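Exoribonuclease II, mitochondrial (Candida glabrata, PDB 6F3H) probably degrades mitochondrial RNA from the 3' end toward the 5' end, as the nuclease component of the mtEXO RNA degradosome. Local coordinates at residues Leu694-Pro699 with Leu706-Gln711; Arg457-Tyr462 with Arg702-Ile707; Ile428-Gly433 with Glu489-Ser494. The protein carries 1 engineered substitution. One frame throughout, in Å; residues are numbered along the deposited sequence.

Contact 1. Residues Leu694-Pro699 with Leu706-Gln711; sequences LTVTSP and LINHLQ. With nucleotides of chain C.
Thr697 OG1 is gripped twice: it donates to OP1 of A5 of chain C, 2.5 Å away, and receives a weak hydrogen bond from the side chain of Asn616. This ties Thr697 to the RNA backbone, while the rest of the loop folds back on the helix that follows it. There Asn708, CG anti to its carbonyl carbon (chi1 -66°), sends ND2 to Thr695 O at 2.9 Å. The oxygen lies in the amide plane but is itself met from above its carbonyl plane. The backbone N of Val631 bonds to Asn708 OD1, so the amide's rotation is fixed. Leu694 comes at it tip to tip, CD2 reaching ND2 at 3.4 Å, and Val696 CG1 crosses at about a right angle. One residue further along the helix, Pro699 CB lies over one face of the His709 ring, offset toward the rim, in a CH-pi contact 3.7 Å from the centroid. Within the RNB domain, the Pro699 side chain is about 10 Å from the bound magnesium ion. Helix 603-625 packs on Leu694, Val696 and Thr697, strand 632-634 touches Leu694 and Thr695, and Ile428 of strand 421-429 closes against Pro699 and His709.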
loop_
_atom_site.group_PDB
_atom_site.type_symbol
_atom_site.label_atom_id
_atom_site.label_comp_id
_atom_site.label_asym_id
_atom_site.label_seq_id
_atom_site.Cartn_x
_atom_site.Cartn_y
_atom_site.Cartn_z
ATOM N N LEU A 694 2.311 15.050 8.986
ATOM C CA LEU A 694 3.634 14.461 8.823
ATOM C C LEU A 694 3.822 13.407 9.897
ATOM O O LEU A 694 3.833 13.736 11.084
ATOM C CB LEU A 694 4.715 15.540 8.915
ATOM C CG LEU A 694 6.172 15.117 8.719
ATOM C CD1 LEU A 694 6.830 16.028 7.719
ATOM C CD2 LEU A 694 6.962 15.151 10.016
ATOM N N THR A 695 3.978 12.151 9.490
ATOM C CA THR A 695 3.879 11.037 10.424
ATOM C C THR A 695 5.235 10.771 11.056
ATOM O O THR A 695 6.218 10.543 10.352
ATOM C CB THR A 695 3.358 9.769 9.738
ATOM O OG1 THR A 695 4.294 9.340 8.747
ATOM C CG2 THR A 695 2.020 10.019 9.090
ATOM N N VAL A 696 5.269 10.780 12.389
ATOM C CA VAL A 696 6.491 10.609 13.167
ATOM C C VAL A 696 6.292 9.574 14.268
ATOM O O VAL A 696 7.245 9.155 14.934
ATOM C CB VAL A 696 6.909 11.947 13.771
ATOM C CG1 VAL A 696 7.560 12.810 12.730
ATOM C CG2 VAL A 696 5.681 12.615 14.296
ATOM N N THR A 697 5.046 9.179 14.486
ATOM C CA THR A 697 4.702 8.333 15.609
ATOM C C THR A 697 5.135 6.888 15.455
ATOM O O THR A 697 5.083 6.150 16.442
ATOM C CB THR A 697 3.201 8.375 15.792
ATOM O OG1 THR A 697 2.570 7.962 14.574
ATOM C CG2 THR A 697 2.778 9.779 16.099
ATOM N N SER A 698 5.527 6.446 14.262
ATOM C CA SER A 698 5.853 5.035 14.036
ATOM C C SER A 698 7.138 4.874 13.247
ATOM O O SER A 698 7.151 4.299 12.165
ATOM C CB SER A 698 4.707 4.354 13.306
ATOM O OG SER A 698 3.504 4.883 13.764
ATOM N N PRO A 699 8.260 5.322 13.792
ATOM C CA PRO A 699 9.518 5.245 13.045
ATOM C C PRO A 699 10.078 3.833 12.864
ATOM O O PRO A 699 11.060 3.694 12.132
ATOM C CB PRO A 699 10.465 6.117 13.877
ATOM C CG PRO A 699 9.926 6.045 15.255
ATOM C CD PRO A 699 8.441 5.919 15.124
ATOM N N LEU A 706 10.510 7.175 9.878
ATOM C CA LEU A 706 11.914 6.942 10.177
ATOM C C LEU A 706 12.800 8.026 9.590
ATOM O O LEU A 706 13.812 8.396 10.185
ATOM C CB LEU A 706 12.327 5.577 9.660
ATOM C CG LEU A 706 13.799 5.300 9.912
ATOM C CD1 LEU A 706 14.057 5.197 11.406
ATOM C CD2 LEU A 706 14.225 4.020 9.248
ATOM N N ILE A 707 12.450 8.537 8.418
ATOM C CA ILE A 707 13.253 9.590 7.800
ATOM C C ILE A 707 13.033 10.930 8.483
ATOM O O ILE A 707 13.978 11.705 8.681
ATOM C CB ILE A 707 12.929 9.669 6.308
ATOM C CG1 ILE A 707 13.792 8.658 5.577
ATOM C CG2 ILE A 707 13.101 11.072 5.797
ATOM C CD1 ILE A 707 13.726 8.799 4.103
ATOM N N ASN A 708 11.780 11.235 8.827
ATOM C CA ASN A 708 11.481 12.427 9.608
ATOM C C ASN A 708 12.298 12.465 10.904
ATOM O O ASN A 708 12.692 13.544 11.356
ATOM C CB ASN A 708 9.975 12.472 9.901
ATOM C CG ASN A 708 9.125 12.661 8.633
ATOM O OD1 ASN A 708 9.585 13.218 7.653
ATOM N ND2 ASN A 708 7.889 12.179 8.657
ATOM N N HIS A 709 12.600 11.295 11.491
ATOM C CA HIS A 709 13.385 11.256 12.724
ATOM C C HIS A 709 14.840 11.635 12.494
ATOM O O HIS A 709 15.416 12.386 13.293
ATOM C CB HIS A 709 13.325 9.878 13.359
ATOM C CG HIS A 709 12.127 9.678 14.226
ATOM N ND1 HIS A 709 10.939 10.341 14.004
ATOM C CD2 HIS A 709 11.920 8.873 15.294
ATOM C CE1 HIS A 709 10.052 9.959 14.905
ATOM N NE2 HIS A 709 10.623 9.069 15.700
ATOM N N LEU A 710 15.459 11.116 11.427
ATOM C CA LEU A 710 16.848 11.466 11.157
ATOM C C LEU A 710 16.982 12.944 10.881
ATOM O O LEU A 710 17.995 13.556 11.231
ATOM C CB LEU A 710 17.375 10.686 9.973
ATOM C CG LEU A 710 17.319 9.170 10.125
ATOM C CD1 LEU A 710 16.990 8.518 8.771
ATOM C CD2 LEU A 710 18.606 8.600 10.688
ATOM N N GLN A 711 15.965 13.541 10.274
ATOM C CA GLN A 711 16.020 14.978 10.109
ATOM C C GLN A 711 15.974 15.663 11.458
ATOM O O GLN A 711 16.632 16.691 11.658
ATOM C CB GLN A 711 14.862 15.446 9.229
ATOM C CG GLN A 711 14.939 14.941 7.794
ATOM C CD GLN A 711 16.099 15.546 7.017
ATOM O OE1 GLN A 711 15.905 16.475 6.240
ATOM N NE2 GLN A 711 17.317 15.043 7.250
ATOM P P A C 5 -0.306 5.486 14.711
ATOM O OP1 A C 5 0.852 6.223 15.263
ATOM O OP2 A C 5 -0.337 5.175 13.253
ATOM O "O5'" A C 5 -0.376 4.108 15.482
ATOM C "C5'" A C 5 -0.453 4.110 16.892
ATOM C "C4'" A C 5 -0.896 2.785 17.442
ATOM O "O4'" A C 5 -2.241 2.488 16.999
ATOM C "C3'" A C 5 -0.088 1.572 17.017
ATOM O "O3'" A C 5 1.082 1.415 17.787
ATOM C "C2'" A C 5 -1.081 0.446 17.218
ATOM O "O2'" A C 5 -1.201 0.136 18.598
ATOM C "C1'" A C 5 -2.368 1.113 16.752
ATOM N N9 A C 5 -2.505 0.952 15.313
ATOM C C8 A C 5 -2.119 1.791 14.298
ATOM N N7 A C 5 -2.349 1.312 13.101
ATOM C C5 A C 5 -2.900 0.075 13.383
ATOM C C6 A C 5 -3.377 -0.940 12.554
ATOM N N6 A C 5 -3.363 -0.862 11.218
ATOM N N1 A C 5 -3.866 -2.043 13.173
ATOM C C2 A C 5 -3.875 -2.112 14.517
ATOM N N3 A C 5 -3.459 -1.220 15.414
ATOM C C4 A C 5 -2.987 -0.159 14.746
#

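Contact 2. Residues Arg457-Tyr462 with Arg702-Ile707; sequences RAFTTY and RGPDLI. With nucleotides of chain C.
One side chain from each segment of this RNB-domain pair meets the RNA directly. Tyr462 presents one ring face to the C6 base of chain C, whose C2 sits 3.8 Å above the ring plane and over its centre; the opposite face is backed by Thr460 CG2. Arg702 NH1 gives a hydrogen bond of 3.3 Å, bent to 144°, to OP2 of A5 of chain C. The second shell fixes that guanidinium. Its chain bends at chi3 (-72°), and Asp705 takes it side-on in a salt bridge: NE donates to OD1, met from above the carboxylate plane, and OD2, lying in the guanidinium plane, offers its syn lone pair to NH2 at 2.8 Å. Thr695 OG1 and Ser698 N bond to the same carboxylate, so the phosphate-binding arginine is tied to the loop before its helix. Arg633 lies near Arg702 NH1 as a like charge, which probably adds to the positive field there. Further out, Phe459 and Arg702 form a single backbone bridge, and Gly703 N donates to Ala458 O at 3.0 Å, although both atoms are less surely placed. Phe459 leans CD2 on Arg702 CA at 3.9 Å and CE2 on Pro704 CD. Arg702 is the N-cap residue of helix 703-716; Phe735 of helix 725-761 packs on Ala458 and Pro704, strand 467-468 pairs with 461-462, and Tyr678 of strand 677-679 touches Arg702 and Pro704.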
loop_
_atom_site.group_PDB
_atom_site.type_symbol
_atom_site.label_atom_id
_atom_site.label_comp_id
_atom_site.label_asym_id
_atom_site.label_seq_id
_atom_site.Cartn_x
_atom_site.Cartn_y
_atom_site.Cartn_z
ATOM N N ARG A 457 13.017 -1.854 2.409
ATOM C CA ARG A 457 11.757 -2.393 2.904
ATOM C C ARG A 457 10.942 -1.255 3.468
ATOM O O ARG A 457 10.789 -1.163 4.679
ATOM C CB ARG A 457 11.949 -3.365 4.052
ATOM C CG ARG A 457 13.213 -4.113 4.103
ATOM C CD ARG A 457 12.947 -5.204 5.089
ATOM N NE ARG A 457 13.941 -6.268 5.096
ATOM C CZ ARG A 457 13.871 -7.325 5.906
ATOM N NH1 ARG A 457 12.868 -7.432 6.770
ATOM N NH2 ARG A 457 14.785 -8.284 5.853
ATOM N N ALA A 458 10.392 -0.398 2.635
ATOM C CA ALA A 458 9.923 0.892 3.126
ATOM C C ALA A 458 8.925 0.829 4.283
ATOM O O ALA A 458 8.590 1.882 4.814
ATOM C CB ALA A 458 9.306 1.656 1.957
ATOM N N PHE A 459 8.383 -0.332 4.652
ATOM C CA PHE A 459 7.528 -0.437 5.826
ATOM C C PHE A 459 7.722 -1.807 6.434
ATOM O O PHE A 459 8.361 -2.687 5.864
ATOM C CB PHE A 459 6.040 -0.240 5.521
ATOM C CG PHE A 459 5.733 1.013 4.752
ATOM C CD1 PHE A 459 6.070 1.142 3.422
ATOM C CD2 PHE A 459 5.155 2.092 5.375
ATOM C CE1 PHE A 459 5.823 2.309 2.730
ATOM C CE2 PHE A 459 4.898 3.277 4.676
ATOM C CZ PHE A 459 5.236 3.380 3.366
ATOM N N THR A 460 7.171 -1.996 7.604
ATOM C CA THR A 460 7.054 -3.352 8.077
ATOM C C THR A 460 5.878 -3.962 7.346
ATOM O O THR A 460 4.932 -3.258 6.979
ATOM C CB THR A 460 6.877 -3.403 9.587
ATOM O OG1 THR A 460 8.161 -3.280 10.193
ATOM C CG2 THR A 460 6.350 -4.706 9.994
ATOM N N THR A 461 6.004 -5.247 7.020
ATOM C CA THR A 461 4.993 -6.001 6.290
ATOM C C THR A 461 4.152 -6.809 7.277
ATOM O O THR A 461 4.648 -7.747 7.907
ATOM C CB THR A 461 5.658 -6.896 5.258
ATOM O OG1 THR A 461 6.431 -6.085 4.357
ATOM C CG2 THR A 461 4.612 -7.603 4.474
ATOM N N TYR A 462 2.896 -6.421 7.440
ATOM C CA TYR A 462 1.983 -7.039 8.393
ATOM C C TYR A 462 0.925 -7.802 7.605
ATOM O O TYR A 462 0.119 -7.189 6.898
ATOM C CB TYR A 462 1.325 -5.991 9.290
ATOM C CG TYR A 462 2.255 -5.206 10.223
ATOM C CD1 TYR A 462 2.846 -5.803 11.331
ATOM C CD2 TYR A 462 2.509 -3.857 10.009
ATOM C CE1 TYR A 462 3.681 -5.084 12.180
ATOM C CE2 TYR A 462 3.342 -3.138 10.842
ATOM C CZ TYR A 462 3.923 -3.748 11.930
ATOM O OH TYR A 462 4.758 -3.017 12.762
ATOM N N ARG A 702 7.325 2.460 9.673
ATOM C CA ARG A 702 7.065 3.317 8.525
ATOM C C ARG A 702 8.332 4.090 8.206
ATOM O O ARG A 702 8.818 4.852 9.042
ATOM C CB ARG A 702 5.928 4.295 8.795
ATOM C CG ARG A 702 4.601 3.684 9.039
ATOM C CD ARG A 702 3.554 4.741 8.825
ATOM N NE ARG A 702 3.593 5.700 9.913
ATOM C CZ ARG A 702 2.566 5.982 10.700
ATOM N NH1 ARG A 702 1.398 5.387 10.500
ATOM N NH2 ARG A 702 2.702 6.886 11.663
ATOM N N GLY A 703 8.841 3.923 6.977
ATOM C CA GLY A 703 9.973 4.658 6.465
ATOM C C GLY A 703 9.810 6.166 6.444
ATOM O O GLY A 703 10.770 6.878 6.761
ATOM N N PRO A 704 8.643 6.691 6.058
ATOM C CA PRO A 704 8.448 8.145 6.197
ATOM C C PRO A 704 8.721 8.642 7.606
ATOM O O PRO A 704 9.450 9.626 7.781
ATOM C CB PRO A 704 6.987 8.344 5.816
ATOM C CG PRO A 704 6.563 7.132 5.173
ATOM C CD PRO A 704 7.490 6.029 5.456
ATOM N N ASP A 705 8.159 7.985 8.624
ATOM C CA ASP A 705 8.436 8.414 9.985
ATOM C C ASP A 705 9.916 8.291 10.270
ATOM O O ASP A 705 10.540 9.222 10.777
ATOM C CB ASP A 705 7.622 7.608 10.997
ATOM C CG ASP A 705 6.169 7.613 10.680
ATOM O OD1 ASP A 705 5.853 7.484 9.496
ATOM O OD2 ASP A 705 5.340 7.741 11.594
ATOM N N LEU A 706 10.510 7.175 9.878
ATOM C CA LEU A 706 11.914 6.942 10.177
ATOM C C LEU A 706 12.800 8.026 9.590
ATOM O O LEU A 706 13.812 8.396 10.185
ATOM C CB LEU A 706 12.327 5.577 9.660
ATOM C CG LEU A 706 13.799 5.300 9.912
ATOM C CD1 LEU A 706 14.057 5.197 11.406
ATOM C CD2 LEU A 706 14.225 4.020 9.248
ATOM N N ILE A 707 12.450 8.537 8.418
ATOM C CA ILE A 707 13.253 9.590 7.800
ATOM C C ILE A 707 13.033 10.930 8.483
ATOM O O ILE A 707 13.978 11.705 8.681
ATOM C CB ILE A 707 12.929 9.669 6.308
ATOM C CG1 ILE A 707 13.792 8.658 5.577
ATOM C CG2 ILE A 707 13.101 11.072 5.797
ATOM C CD1 ILE A 707 13.726 8.799 4.103
ATOM P P C C 6 2.471 1.140 17.071
ATOM O OP1 C C 6 3.501 1.094 18.117
ATOM O OP2 C C 6 2.600 2.035 15.909
ATOM O "O5'" C C 6 2.333 -0.361 16.612
ATOM C "C5'" C C 6 1.950 -1.346 17.558
ATOM C "C4'" C C 6 1.610 -2.663 16.902
ATOM O "O4'" C C 6 0.358 -2.579 16.168
ATOM C "C3'" C C 6 2.574 -3.183 15.861
ATOM O "O3'" C C 6 3.762 -3.716 16.404
ATOM C "C2'" C C 6 1.726 -4.229 15.186
ATOM O "O2'" C C 6 1.560 -5.305 16.082
ATOM C "C1'" C C 6 0.384 -3.504 15.108
ATOM N N1 C C 6 0.200 -2.814 13.800
ATOM C C2 C C 6 -0.300 -3.575 12.715
ATOM O O2 C C 6 -0.595 -4.758 12.885
ATOM N N3 C C 6 -0.489 -3.066 11.482
ATOM C C4 C C 6 -0.178 -1.804 11.290
ATOM N N4 C C 6 -0.390 -1.336 10.054
ATOM C C5 C C 6 0.334 -0.989 12.356
ATOM C C6 C C 6 0.518 -1.515 13.573
ATOM P P A C 5 -0.306 5.486 14.711
ATOM O OP1 A C 5 0.852 6.223 15.263
ATOM O OP2 A C 5 -0.337 5.175 13.253
ATOM O "O5'" A C 5 -0.376 4.108 15.482
ATOM C "C5'" A C 5 -0.453 4.110 16.892
ATOM C "C4'" A C 5 -0.896 2.785 17.442
ATOM O "O4'" A C 5 -2.241 2.488 16.999
ATOM C "C3'" A C 5 -0.088 1.572 17.017
ATOM O "O3'" A C 5 1.082 1.415 17.787
ATOM C "C2'" A C 5 -1.081 0.446 17.218
ATOM O "O2'" A C 5 -1.201 0.136 18.598
ATOM C "C1'" A C 5 -2.368 1.113 16.752
ATOM N N9 A C 5 -2.505 0.952 15.313
ATOM C C8 A C 5 -2.119 1.791 14.298
ATOM N N7 A C 5 -2.349 1.312 13.101
ATOM C C5 A C 5 -2.900 0.075 13.383
ATOM C C6 A C 5 -3.377 -0.940 12.554
ATOM N N6 A C 5 -3.363 -0.862 11.218
ATOM N N1 A C 5 -3.866 -2.043 13.173
ATOM C C2 A C 5 -3.875 -2.112 14.517
ATOM N N3 A C 5 -3.459 -1.220 15.414
ATOM C C4 A C 5 -2.987 -0.159 14.746
#

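Contact 3. Residues Ile428-Gly433 with Glu489-Ser494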
loop_
_atom_site.group_PDB
_atom_site.type_symbol
_atom_site.label_atom_id
_atom_site.label_comp_id
_atom_site.label_asym_id
_atom_site.label_seq_id
_atom_site.Cartn_x
_atom_site.Cartn_y
_atom_site.Cartn_z
ATOM N N ILE A 428 8.195 8.803 21.569
ATOM C CA ILE A 428 8.268 7.947 20.413
ATOM C C ILE A 428 9.589 7.213 20.521
ATOM O O ILE A 428 10.607 7.818 20.874
ATOM C CB ILE A 428 8.189 8.800 19.138
ATOM C CG1 ILE A 428 6.807 9.424 19.020
ATOM C CG2 ILE A 428 8.402 7.929 17.951
ATOM C CD1 ILE A 428 5.701 8.518 19.506
ATOM N N ALA A 429 9.577 5.917 20.247
ATOM C CA ALA A 429 10.841 5.200 20.238
ATOM C C ALA A 429 11.813 5.909 19.303
ATOM O O ALA A 429 11.396 6.596 18.363
ATOM C CB ALA A 429 10.627 3.757 19.806
ATOM N N ASP A 430 13.110 5.757 19.520
ATOM C CA ASP A 430 14.087 6.491 18.726
ATOM C C ASP A 430 14.977 5.506 17.992
ATOM O O ASP A 430 16.154 5.319 18.331
ATOM C CB ASP A 430 14.923 7.444 19.571
ATOM C CG ASP A 430 15.985 8.110 18.759
ATOM O OD1 ASP A 430 15.649 8.571 17.645
ATOM O OD2 ASP A 430 17.143 8.160 19.219
ATOM N N PRO A 431 14.448 4.865 16.964
ATOM C CA PRO A 431 15.298 3.978 16.188
ATOM C C PRO A 431 16.311 4.756 15.368
ATOM O O PRO A 431 17.392 4.232 15.077
ATOM C CB PRO A 431 14.295 3.195 15.339
ATOM C CG PRO A 431 13.165 4.136 15.163
ATOM C CD PRO A 431 13.120 5.036 16.363
ATOM N N ALA A 432 16.012 6.011 15.023
ATOM C CA ALA A 432 16.983 6.811 14.283
ATOM C C ALA A 432 18.325 6.876 15.011
ATOM O O ALA A 432 19.371 7.022 14.373
ATOM C CB ALA A 432 16.420 8.211 14.038
ATOM N N GLY A 433 18.318 6.751 16.340
ATOM C CA GLY A 433 19.549 6.879 17.099
ATOM C C GLY A 433 20.562 5.770 16.889
ATOM O O GLY A 433 21.758 5.993 17.068
ATOM N N GLU A 489 15.614 5.349 25.587
ATOM C CA GLU A 489 15.741 6.567 24.805
ATOM C C GLU A 489 14.501 6.813 23.969
ATOM O O GLU A 489 13.913 5.892 23.401
ATOM C CB GLU A 489 16.962 6.494 23.904
ATOM C CG GLU A 489 18.117 5.725 24.505
ATOM C CD GLU A 489 19.441 6.103 23.867
ATOM O OE1 GLU A 489 19.622 7.306 23.559
ATOM O OE2 GLU A 489 20.294 5.208 23.667
ATOM N N THR A 490 14.100 8.068 23.892
ATOM C CA THR A 490 12.925 8.414 23.133
ATOM C C THR A 490 13.234 9.640 22.328
ATOM O O THR A 490 14.261 10.296 22.513
ATOM C CB THR A 490 11.716 8.772 23.987
ATOM O OG1 THR A 490 11.847 10.137 24.396
ATOM C CG2 THR A 490 11.648 7.907 25.177
ATOM N N ILE A 491 12.274 9.977 21.487
ATOM C CA ILE A 491 12.106 11.319 20.988
ATOM C C ILE A 491 10.761 11.782 21.495
ATOM O O ILE A 491 9.735 11.173 21.180
ATOM C CB ILE A 491 12.148 11.377 19.459
ATOM C CG1 ILE A 491 13.491 10.868 18.942
ATOM C CG2 ILE A 491 11.933 12.796 18.998
ATOM C CD1 ILE A 491 13.739 11.211 17.453
ATOM N N SER A 492 10.751 12.865 22.254
ATOM C CA SER A 492 9.553 13.220 22.979
ATOM C C SER A 492 9.062 14.598 22.573
ATOM O O SER A 492 9.839 15.552 22.445
ATOM C CB SER A 492 9.806 13.130 24.477
ATOM O OG SER A 492 10.314 11.844 24.803
ATOM N N PHE A 493 7.755 14.679 22.384
ATOM C CA PHE A 493 7.091 15.878 21.915
ATOM C C PHE A 493 6.174 16.329 23.023
ATOM O O PHE A 493 5.282 15.585 23.424
ATOM C CB PHE A 493 6.290 15.592 20.659
ATOM C CG PHE A 493 7.102 14.969 19.578
ATOM C CD1 PHE A 493 7.396 13.605 19.614
ATOM C CD2 PHE A 493 7.580 15.732 18.522
ATOM C CE1 PHE A 493 8.162 13.015 18.617
ATOM C CE2 PHE A 493 8.342 15.146 17.530
ATOM C CZ PHE A 493 8.633 13.787 17.575
ATOM N N SER A 494 6.389 17.528 23.512
ATOM C CA SER A 494 5.714 17.989 24.705
ATOM C C SER A 494 4.985 19.275 24.384
ATOM O O SER A 494 5.453 20.073 23.566
ATOM C CB SER A 494 6.706 18.199 25.833
ATOM O OG SER A 494 7.603 17.103 25.908
#
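Within the mixed sheet of the RNB domain, strand 421-429 runs antiparallel to strand 488-499, and Ile428 and Ile491 form a hydrogen-bonded pair. Both of its bonds are nearly straight: Ile428 N to Ile491 O at 2.9 Å (166°) and Ile491 N to Ile428 O at 2.8 Å (170°). The second donor lies in the carbonyl plane of its acceptor, whereas the first comes from above that plane. Farther along 428-433, Asp430, CG anti to its backbone N (chi1 176°), turns its carboxylate across Ile491. OD1 of Asp430 is satisfied by His713 NE2, although Ile491 CD1 also rests against it. Glu489 makes salt bridges from OE2 to Arg478 and from OE1 to Arg389. Arg389 also has a long, weak ion pair with Asp430 OD2; its charge probably eases the repulsion between that oxygen and Glu489 OE1, 5.1 Å away. Thr490 OG1 donates to Ser492 OG, which is also hydrogen-bonded to His427 ND1. Ile428 and Ile491 share a face of the sheet turned to helix 703-716, and the Ile428 side chain is about 4 Å from that of Asp410, a magnesium ligand seen in this structure. Ile428 CG1 meets Phe493 obliquely, touching the ring at CE1, 3.9 Å away.

How the contacts relate
All three contacts are buried in one RNB domain, but contact 2 lies nearest the chain's centre and contact 3 farthest from it. Contacts 1 and 2 use the same helix 703-716, whose start pairs with a sequence-distant loop in contact 2 and whose next turns meet the loop just before it in contact 1. Both reach the RNA, through a hydroxyl in contact 1 and through a guanidinium and an aromatic ring in contact 2. Contact 3 instead relies on paired strand backbones, and its nearest atom is about 7 Å from the nucleic acid. It joins contact 1 through van der Waals packing, as of Pro699 CG on Ala429 O, and touches contact 2 more lightly, where Pro431 meets Leu706.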